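Local structure of amine Dehydrogenase (Pseudomonas putida, 1JMX) at residues V150-R154 against E209-L213; P45-M50 against T341-F347; K104-A108 against D172-G176. The protein forms part of a quinohemoprotein amine dehydrogenase, which probably oxidises primary amines at a quinone cofactor and passes the electrons to heme c. The contacts are given in a common frame with arbitrary orientation. Numbering follows the deposited sequence.

Overall arrangement
The sheets of this chain are consistent with a seven-bladed beta-propeller, whose neighbouring blades all three interactions join. In sequence the segments run 45-50, 104-108, 150-154, 172-176, 209-213 and 341-347, so interactions 1 and 3 cross while interaction 2 spans both. Interactions 1 and 2 are centred about 7 Å from the chain centre, consistent with the inner propeller; interaction 3 lies about 18 Å out. The centres of interactions 1 and 2 are about 13 Å apart (R154 CD to M49 SD 4.1 Å); those of 1 and 3, about 16 Å (M153 CE to Y107 O 3.9 Å). Interaction 2 sets C-terminal strand 345-348, paired with strand 12-18, beside strand 47-50 of the next blade.

Interaction 1: V150-R154 against E209-L213; sequences VYLMR and EFSML
F210 lays one face of its ring against the side chain of R154: R154 CG stands 3.7 Å from the F210 ring centroid, 20° off the ring normal, a CH-pi contact. F210 is in the t rotamer and R154 folds with its first three chi angles all m. R154 NH1 lies 3.8 Å from E209 O. At the ring edge, L152 CB is 3.5 Å from F210 CZ.

Residues 150-152 are loop, with Y151 at phi/psi -128/-115, and the strand begins at M153. The register is set by R154 and F210, whose CA atoms are 6.7 Å apart, and the directions CA 151 to 154 and CA 209 to 212 differ by 163°, nearly antiparallel. The two runs meet by side chains, since their backbones pair elsewhere: R154 with Y162, F210 with V238 and M212 with L236. On the extended second run F210 and M212 point toward the partner, and E209 and S211 away; E209 is salt-bridged to R207.

Toward V150, M212 (m, t, m) brings SD to 4.1 Å from L152 CD1 and to 5.0 Å from the Y151 ring centroid, an oblique Met-aromatic contact. Y151 leaves the backbone sideways, but with chi1 p its end comes nearer, its OH 3.7 Å from M212 CE; it also packs on Y135 of another chain.

Such side-chain packing between strands of separate antiparallel sheets is what holds adjacent blades together in a beta-propeller.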
loop_
_atom_site.group_PDB
_atom_site.type_symbol
_atom_site.label_atom_id
_atom_site.label_comp_id
_atom_site.label_asym_id
_atom_site.label_seq_id
_atom_site.Cartn_x
_atom_site.Cartn_y
_atom_site.Cartn_z
ATOM N N VAL B 150 -7.168 19.664 -11.070
ATOM C CA VAL B 150 -7.186 19.828 -12.515
ATOM C C VAL B 150 -6.113 18.924 -13.116
ATOM O O VAL B 150 -5.015 18.818 -12.583
ATOM C CB VAL B 150 -6.942 21.315 -12.923
ATOM C CG1 VAL B 150 -6.506 21.421 -14.378
ATOM C CG2 VAL B 150 -8.204 22.145 -12.686
ATOM N N TYR B 151 -6.468 18.214 -14.185
ATOM C CA TYR B 151 -5.537 17.337 -14.878
ATOM C C TYR B 151 -5.516 17.650 -16.382
ATOM O O TYR B 151 -5.142 18.756 -16.749
ATOM C CB TYR B 151 -5.797 15.853 -14.544
ATOM C CG TYR B 151 -7.220 15.353 -14.725
ATOM C CD1 TYR B 151 -7.543 14.486 -15.773
ATOM C CD2 TYR B 151 -8.243 15.737 -13.854
ATOM C CE1 TYR B 151 -8.839 14.022 -15.953
ATOM C CE2 TYR B 151 -9.546 15.273 -14.029
ATOM C CZ TYR B 151 -9.834 14.419 -15.086
ATOM O OH TYR B 151 -11.124 13.987 -15.312
ATOM N N LEU B 152 -5.940 16.728 -17.243
ATOM C CA LEU B 152 -5.939 16.948 -18.694
ATOM C C LEU B 152 -6.574 18.245 -19.225
ATOM O O LEU B 152 -7.615 18.691 -18.750
ATOM C CB LEU B 152 -6.574 15.760 -19.414
ATOM C CG LEU B 152 -5.892 14.414 -19.217
ATOM C CD1 LEU B 152 -6.588 13.382 -20.074
ATOM C CD2 LEU B 152 -4.435 14.514 -19.583
ATOM N N MET B 153 -5.933 18.813 -20.247
ATOM C CA MET B 153 -6.372 20.042 -20.897
ATOM C C MET B 153 -6.120 19.932 -22.397
ATOM O O MET B 153 -5.133 19.337 -22.818
ATOM C CB MET B 153 -5.577 21.249 -20.377
ATOM C CG MET B 153 -5.695 21.525 -18.885
ATOM S SD MET B 153 -4.919 23.088 -18.415
ATOM C CE MET B 153 -3.342 22.942 -19.200
ATOM N N ARG B 154 -7.018 20.499 -23.198
ATOM C CA ARG B 154 -6.867 20.496 -24.653
ATOM C C ARG B 154 -7.360 21.833 -25.191
ATOM O O ARG B 154 -8.413 22.312 -24.797
ATOM C CB ARG B 154 -7.669 19.362 -25.309
ATOM C CG ARG B 154 -7.247 17.930 -24.950
ATOM C CD ARG B 154 -5.879 17.557 -25.468
ATOM N NE ARG B 154 -5.730 17.828 -26.892
ATOM C CZ ARG B 154 -6.161 17.036 -27.871
ATOM N NH1 ARG B 154 -6.790 15.897 -27.594
ATOM N NH2 ARG B 154 -5.929 17.374 -29.139
ATOM N N GLU B 209 -11.077 15.254 -31.047
ATOM C CA GLU B 209 -11.912 15.476 -29.885
ATOM C C GLU B 209 -11.153 15.099 -28.617
ATOM O O GLU B 209 -10.155 14.376 -28.669
ATOM C CB GLU B 209 -13.239 14.706 -29.994
ATOM C CG GLU B 209 -13.111 13.195 -30.071
ATOM C CD GLU B 209 -14.451 12.466 -30.271
ATOM O OE1 GLU B 209 -14.476 11.230 -30.072
ATOM O OE2 GLU B 209 -15.470 13.103 -30.630
ATOM N N PHE B 210 -11.565 15.721 -27.516
ATOM C CA PHE B 210 -11.000 15.489 -26.194
ATOM C C PHE B 210 -11.953 14.478 -25.573
ATOM O O PHE B 210 -13.077 14.807 -25.203
ATOM C CB PHE B 210 -10.991 16.799 -25.392
ATOM C CG PHE B 210 -10.412 16.682 -23.996
ATOM C CD1 PHE B 210 -9.627 15.592 -23.622
ATOM C CD2 PHE B 210 -10.657 17.678 -23.053
ATOM C CE1 PHE B 210 -9.101 15.498 -22.333
ATOM C CE2 PHE B 210 -10.132 17.596 -21.753
ATOM C CZ PHE B 210 -9.355 16.503 -21.396
ATOM N N SER B 211 -11.507 13.233 -25.499
ATOM C CA SER B 211 -12.344 12.177 -24.962
ATOM C C SER B 211 -11.740 11.490 -23.753
ATOM O O SER B 211 -10.519 11.396 -23.619
ATOM C CB SER B 211 -12.637 11.143 -26.047
ATOM O OG SER B 211 -11.459 10.457 -26.426
ATOM N N MET B 212 -12.616 11.026 -22.869
ATOM C CA MET B 212 -12.215 10.322 -21.661
ATOM C C MET B 212 -13.303 9.330 -21.304
ATOM O O MET B 212 -14.465 9.547 -21.635
ATOM C CB MET B 212 -12.049 11.294 -20.489
ATOM C CG MET B 212 -10.985 12.351 -20.674
ATOM S SD MET B 212 -10.629 13.207 -19.148
ATOM C CE MET B 212 -12.131 14.126 -18.911
ATOM N N LEU B 213 -12.922 8.215 -20.683
ATOM C CA LEU B 213 -13.898 7.232 -20.229
ATOM C C LEU B 213 -14.221 7.595 -18.780
ATOM O O LEU B 213 -13.454 8.301 -18.109
ATOM C CB LEU B 213 -13.334 5.809 -20.251
ATOM C CG LEU B 213 -12.906 5.100 -21.535
ATOM C CD1 LEU B 213 -12.502 3.690 -21.169
ATOM C CD2 LEU B 213 -14.023 5.086 -22.556
#

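Interaction 2: P45-M50 against T341-F347; sequences PGTAMM and TTTPQVF
This is the seam between the first and last parts of a beta-propeller: strand 345-348 pairs with strand 12-18, completing a blade from both chain ends as a Velcro closure, and packs beside strand 47-50 of the next blade. Axes of 47-50 and 345-347 are 7.6 Å apart at closest and run 14° from parallel. CA register is T47 to T342 at 5.1 Å and M49 to Q345 at 6.6 Å. A cis peptide precedes P45, and G46, at phi/psi 81/14, forms with T47 a G1 beta bulge opposite L60.

Apolar contacts include T47 CG2 to T343 CG2 at 3.7 Å. M50 (m, m, m) covers a face of F347 (chi1 p): M50 CE makes a CH-pi contact 3.9 Å from the F347 ring centroid, 10° off the normal, and M50 SD a Met-aromatic contact 4.4 Å from it, 24° off.

Three waters bridge the start of the two segments. Water 1 joins P45 O (2.7 Å) to T341 OG1 (2.6 Å), which also bonds Y95. Water 2 joins T47 OG1 (2.8 Å) to T341 O (2.5 Å). Water 3 accepts from A48 N at 2.9 Å, meets T342 OG1, itself bonded to T17, at 2.9 Å, and donates to T343 O at 2.8 Å.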
loop_
_atom_site.group_PDB
_atom_site.type_symbol
_atom_site.label_atom_id
_atom_site.label_comp_id
_atom_site.label_asym_id
_atom_site.label_seq_id
_atom_site.Cartn_x
_atom_site.Cartn_y
_atom_site.Cartn_z
ATOM N N PRO B 45 6.315 12.282 -16.578
ATOM C CA PRO B 45 5.645 11.073 -17.071
ATOM C C PRO B 45 6.009 10.720 -18.509
ATOM O O PRO B 45 5.770 9.605 -18.964
ATOM C CB PRO B 45 4.175 11.448 -16.963
ATOM C CG PRO B 45 4.181 12.903 -17.298
ATOM C CD PRO B 45 5.369 13.415 -16.516
ATOM N N GLY B 46 6.603 11.674 -19.214
ATOM C CA GLY B 46 6.975 11.455 -20.596
ATOM C C GLY B 46 5.793 11.647 -21.527
ATOM O O GLY B 46 5.856 11.279 -22.686
ATOM N N THR B 47 4.721 12.238 -21.024
ATOM C CA THR B 47 3.522 12.470 -21.813
ATOM C C THR B 47 3.780 13.493 -22.916
ATOM O O THR B 47 4.160 14.633 -22.634
ATOM C CB THR B 47 2.372 12.961 -20.918
ATOM O OG1 THR B 47 2.106 11.977 -19.916
ATOM C CG2 THR B 47 1.106 13.202 -21.735
ATOM N N ALA B 48 3.540 13.093 -24.166
ATOM C CA ALA B 48 3.769 13.973 -25.309
ATOM C C ALA B 48 2.550 14.268 -26.171
ATOM O O ALA B 48 1.585 13.498 -26.211
ATOM C CB ALA B 48 4.888 13.416 -26.187
ATOM N N MET B 49 2.610 15.420 -26.836
ATOM C CA MET B 49 1.580 15.880 -27.763
ATOM C C MET B 49 2.268 16.636 -28.892
ATOM O O MET B 49 3.193 17.411 -28.656
ATOM C CB MET B 49 0.570 16.805 -27.087
ATOM C CG MET B 49 -0.438 16.098 -26.203
ATOM S SD MET B 49 -1.846 17.150 -25.817
ATOM C CE MET B 49 -1.318 17.908 -24.328
ATOM N N MET B 50 1.833 16.373 -30.119
ATOM C CA MET B 50 2.381 17.021 -31.304
ATOM C C MET B 50 1.850 18.435 -31.487
ATOM O O MET B 50 0.661 18.689 -31.290
ATOM C CB MET B 50 2.057 16.195 -32.547
ATOM C CG MET B 50 2.835 14.906 -32.638
ATOM S SD MET B 50 4.597 15.226 -32.523
ATOM C CE MET B 50 4.894 16.042 -34.088
ATOM N N THR B 341 3.262 5.371 -18.189
ATOM C CA THR B 341 2.017 6.091 -18.504
ATOM C C THR B 341 2.017 6.925 -19.782
ATOM O O THR B 341 1.149 7.769 -19.960
ATOM C CB THR B 341 1.559 6.999 -17.339
ATOM O OG1 THR B 341 2.526 8.035 -17.126
ATOM C CG2 THR B 341 1.377 6.187 -16.059
ATOM N N THR B 342 2.976 6.675 -20.671
ATOM C CA THR B 342 3.083 7.402 -21.938
ATOM C C THR B 342 1.849 7.217 -22.827
ATOM O O THR B 342 1.176 6.187 -22.759
ATOM C CB THR B 342 4.324 6.929 -22.735
ATOM O OG1 THR B 342 4.597 7.851 -23.791
ATOM C CG2 THR B 342 4.079 5.564 -23.354
ATOM N N THR B 343 1.553 8.216 -23.653
ATOM C CA THR B 343 0.421 8.128 -24.576
ATOM C C THR B 343 0.862 8.218 -26.044
ATOM O O THR B 343 1.446 9.215 -26.473
ATOM C CB THR B 343 -0.743 9.143 -24.223
ATOM O OG1 THR B 343 -1.574 9.367 -25.367
ATOM C CG2 THR B 343 -0.229 10.437 -23.738
ATOM N N PRO B 344 0.689 7.116 -26.800
ATOM C CA PRO B 344 1.041 7.013 -28.218
ATOM C C PRO B 344 0.268 8.049 -29.027
ATOM O O PRO B 344 -0.955 8.069 -29.009
ATOM C CB PRO B 344 0.602 5.594 -28.568
ATOM C CG PRO B 344 0.821 4.860 -27.285
ATOM C CD PRO B 344 0.230 5.813 -26.293
ATOM N N GLN B 345 1.000 8.881 -29.756
ATOM C CA GLN B 345 0.423 9.964 -30.551
ATOM C C GLN B 345 0.660 9.784 -32.063
ATOM O O GLN B 345 1.806 9.716 -32.515
ATOM C CB GLN B 345 1.038 11.277 -30.064
ATOM C CG GLN B 345 0.070 12.343 -29.616
ATOM C CD GLN B 345 -0.912 11.892 -28.562
ATOM O OE1 GLN B 345 -0.752 12.181 -27.379
ATOM N NE2 GLN B 345 -1.983 11.258 -29.000
ATOM N N VAL B 346 -0.428 9.724 -32.832
ATOM C CA VAL B 346 -0.368 9.531 -34.285
ATOM C C VAL B 346 -0.588 10.842 -35.075
ATOM O O VAL B 346 -1.490 11.625 -34.760
ATOM C CB VAL B 346 -1.403 8.444 -34.737
ATOM C CG1 VAL B 346 -1.286 8.163 -36.227
ATOM C CG2 VAL B 346 -1.190 7.164 -33.962
ATOM N N PHE B 347 0.232 11.061 -36.104
ATOM C CA PHE B 347 0.143 12.270 -36.932
ATOM C C PHE B 347 0.706 12.053 -38.334
ATOM O O PHE B 347 1.476 11.124 -38.558
ATOM C CB PHE B 347 0.914 13.429 -36.273
ATOM C CG PHE B 347 2.408 13.219 -36.220
ATOM C CD1 PHE B 347 3.237 13.766 -37.196
ATOM C CD2 PHE B 347 2.984 12.449 -35.210
ATOM C CE1 PHE B 347 4.615 13.542 -37.169
ATOM C CE2 PHE B 347 4.356 12.222 -35.177
ATOM C CZ PHE B 347 5.171 12.767 -36.157
HETATM O O HOH W 1 5.124 7.692 -17.158
HETATM O O HOH W 2 0.144 10.060 -20.444
HETATM O O HOH W 3 3.437 10.254 -24.797
#

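Interaction 3: K104-A108 against D172-G176; sequences KEVYA and DVKTG
Here a strand of one propeller blade meets the hairpin turn of the next: 105-115 supplies the strand, and 172-176 links strands 168-171 and 178-182. G176, whose N closes the turn on D172 O (2.7 Å), has a positive phi of 78°, and D172 OD2 accepts from K174 N (2.9 Å) in an Asx turn. Contact is small, 120 Å² in all, and the nearest CA atoms, of Y107 and V173, are 8.6 Å apart, so the gap is filled by side chains alone.

The first segment enters its strand after K104. E105 (chi1 m) points toward the turn, and its OE1 forms a long salt bridge with K174 NZ at 3.8 Å; the stronger partner of this carboxylate is R142, through OE2. V106 lies on the other side of the strand, touching I67 and T132. Y107 (chi1 m) again points toward the turn, and its ring carries most of the apolar contact, with L161 packing on both Y107 and V173. V173 (chi1 m) sits over one face of that ring: CG1 is 4.0 Å from the Y107 ring centroid, 21° off the normal, a CH-pi contact. The other methyl, V173 CG2, lies 3.7 Å from Y107 OH.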
loop_
_atom_site.group_PDB
_atom_site.type_symbol
_atom_site.label_atom_id
_atom_site.label_comp_id
_atom_site.label_asym_id
_atom_site.label_seq_id
_atom_site.Cartn_x
_atom_site.Cartn_y
_atom_site.Cartn_z
ATOM N N LYS B 104 1.864 28.818 -30.724
ATOM C CA LYS B 104 2.653 29.925 -30.189
ATOM C C LYS B 104 2.738 29.983 -28.672
ATOM O O LYS B 104 3.604 30.659 -28.126
ATOM C CB LYS B 104 2.146 31.257 -30.756
ATOM C CG LYS B 104 2.510 31.456 -32.234
ATOM C CD LYS B 104 1.661 32.540 -32.900
ATOM C CE LYS B 104 1.781 33.869 -32.170
ATOM N NZ LYS B 104 0.741 34.836 -32.618
ATOM N N GLU B 105 1.829 29.306 -27.986
ATOM C CA GLU B 105 1.850 29.287 -26.528
ATOM C C GLU B 105 1.618 27.877 -26.016
ATOM O O GLU B 105 1.036 27.040 -26.704
ATOM C CB GLU B 105 0.764 30.178 -25.929
ATOM C CG GLU B 105 0.646 31.545 -26.530
ATOM C CD GLU B 105 -0.185 32.475 -25.676
ATOM O OE1 GLU B 105 -1.381 32.190 -25.427
ATOM O OE2 GLU B 105 0.384 33.496 -25.243
ATOM N N VAL B 106 2.090 27.637 -24.798
ATOM C CA VAL B 106 1.926 26.363 -24.119
ATOM C C VAL B 106 1.343 26.716 -22.751
ATOM O O VAL B 106 1.799 27.649 -22.094
ATOM C CB VAL B 106 3.279 25.600 -23.946
ATOM C CG1 VAL B 106 3.072 24.320 -23.136
ATOM C CG2 VAL B 106 3.873 25.250 -25.308
ATOM N N TYR B 107 0.285 26.012 -22.370
ATOM C CA TYR B 107 -0.376 26.235 -21.098
ATOM C C TYR B 107 -0.081 25.053 -20.178
ATOM O O TYR B 107 0.110 23.932 -20.631
ATOM C CB TYR B 107 -1.884 26.377 -21.308
ATOM C CG TYR B 107 -2.248 27.224 -22.505
ATOM C CD1 TYR B 107 -2.654 26.633 -23.703
ATOM C CD2 TYR B 107 -2.127 28.613 -22.460
ATOM C CE1 TYR B 107 -2.916 27.399 -24.825
ATOM C CE2 TYR B 107 -2.392 29.388 -23.573
ATOM C CZ TYR B 107 -2.780 28.776 -24.755
ATOM O OH TYR B 107 -3.003 29.548 -25.867
ATOM N N ALA B 108 -0.025 25.318 -18.884
ATOM C CA ALA B 108 0.242 24.270 -17.918
ATOM C C ALA B 108 -0.311 24.686 -16.574
ATOM O O ALA B 108 -0.089 25.815 -16.145
ATOM C CB ALA B 108 1.742 24.036 -17.811
ATOM N N ASP B 172 -10.943 30.930 -21.094
ATOM C CA ASP B 172 -10.425 31.979 -21.957
ATOM C C ASP B 172 -8.986 32.187 -21.490
ATOM O O ASP B 172 -8.764 32.613 -20.363
ATOM C CB ASP B 172 -11.224 33.263 -21.736
ATOM C CG ASP B 172 -10.862 34.361 -22.718
ATOM O OD1 ASP B 172 -11.764 35.133 -23.097
ATOM O OD2 ASP B 172 -9.690 34.473 -23.116
ATOM N N VAL B 173 -8.018 31.912 -22.362
ATOM C CA VAL B 173 -6.610 32.058 -22.004
ATOM C C VAL B 173 -6.090 33.495 -21.944
ATOM O O VAL B 173 -4.943 33.713 -21.572
ATOM C CB VAL B 173 -5.673 31.177 -22.892
ATOM C CG1 VAL B 173 -6.063 29.726 -22.787
ATOM C CG2 VAL B 173 -5.700 31.617 -24.332
ATOM N N LYS B 174 -6.930 34.466 -22.301
ATOM C CA LYS B 174 -6.545 35.885 -22.262
ATOM C C LYS B 174 -6.998 36.529 -20.955
ATOM O O LYS B 174 -6.239 37.264 -20.319
ATOM C CB LYS B 174 -7.144 36.658 -23.445
ATOM C CG LYS B 174 -6.355 36.560 -24.743
ATOM C CD LYS B 174 -6.063 35.101 -25.089
ATOM C CE LYS B 174 -5.247 34.934 -26.358
ATOM N NZ LYS B 174 -4.806 33.505 -26.511
ATOM N N THR B 175 -8.230 36.225 -20.552
ATOM C CA THR B 175 -8.810 36.773 -19.330
ATOM C C THR B 175 -8.723 35.794 -18.159
ATOM O O THR B 175 -8.809 36.188 -16.988
ATOM C CB THR B 175 -10.298 37.125 -19.530
ATOM O OG1 THR B 175 -11.059 35.919 -19.681
ATOM C CG2 THR B 175 -10.489 38.007 -20.782
ATOM N N GLY B 176 -8.591 34.512 -18.487
ATOM C CA GLY B 176 -8.516 33.490 -17.464
ATOM C C GLY B 176 -9.868 33.134 -16.880
ATOM O O GLY B 176 -9.943 32.326 -15.949
#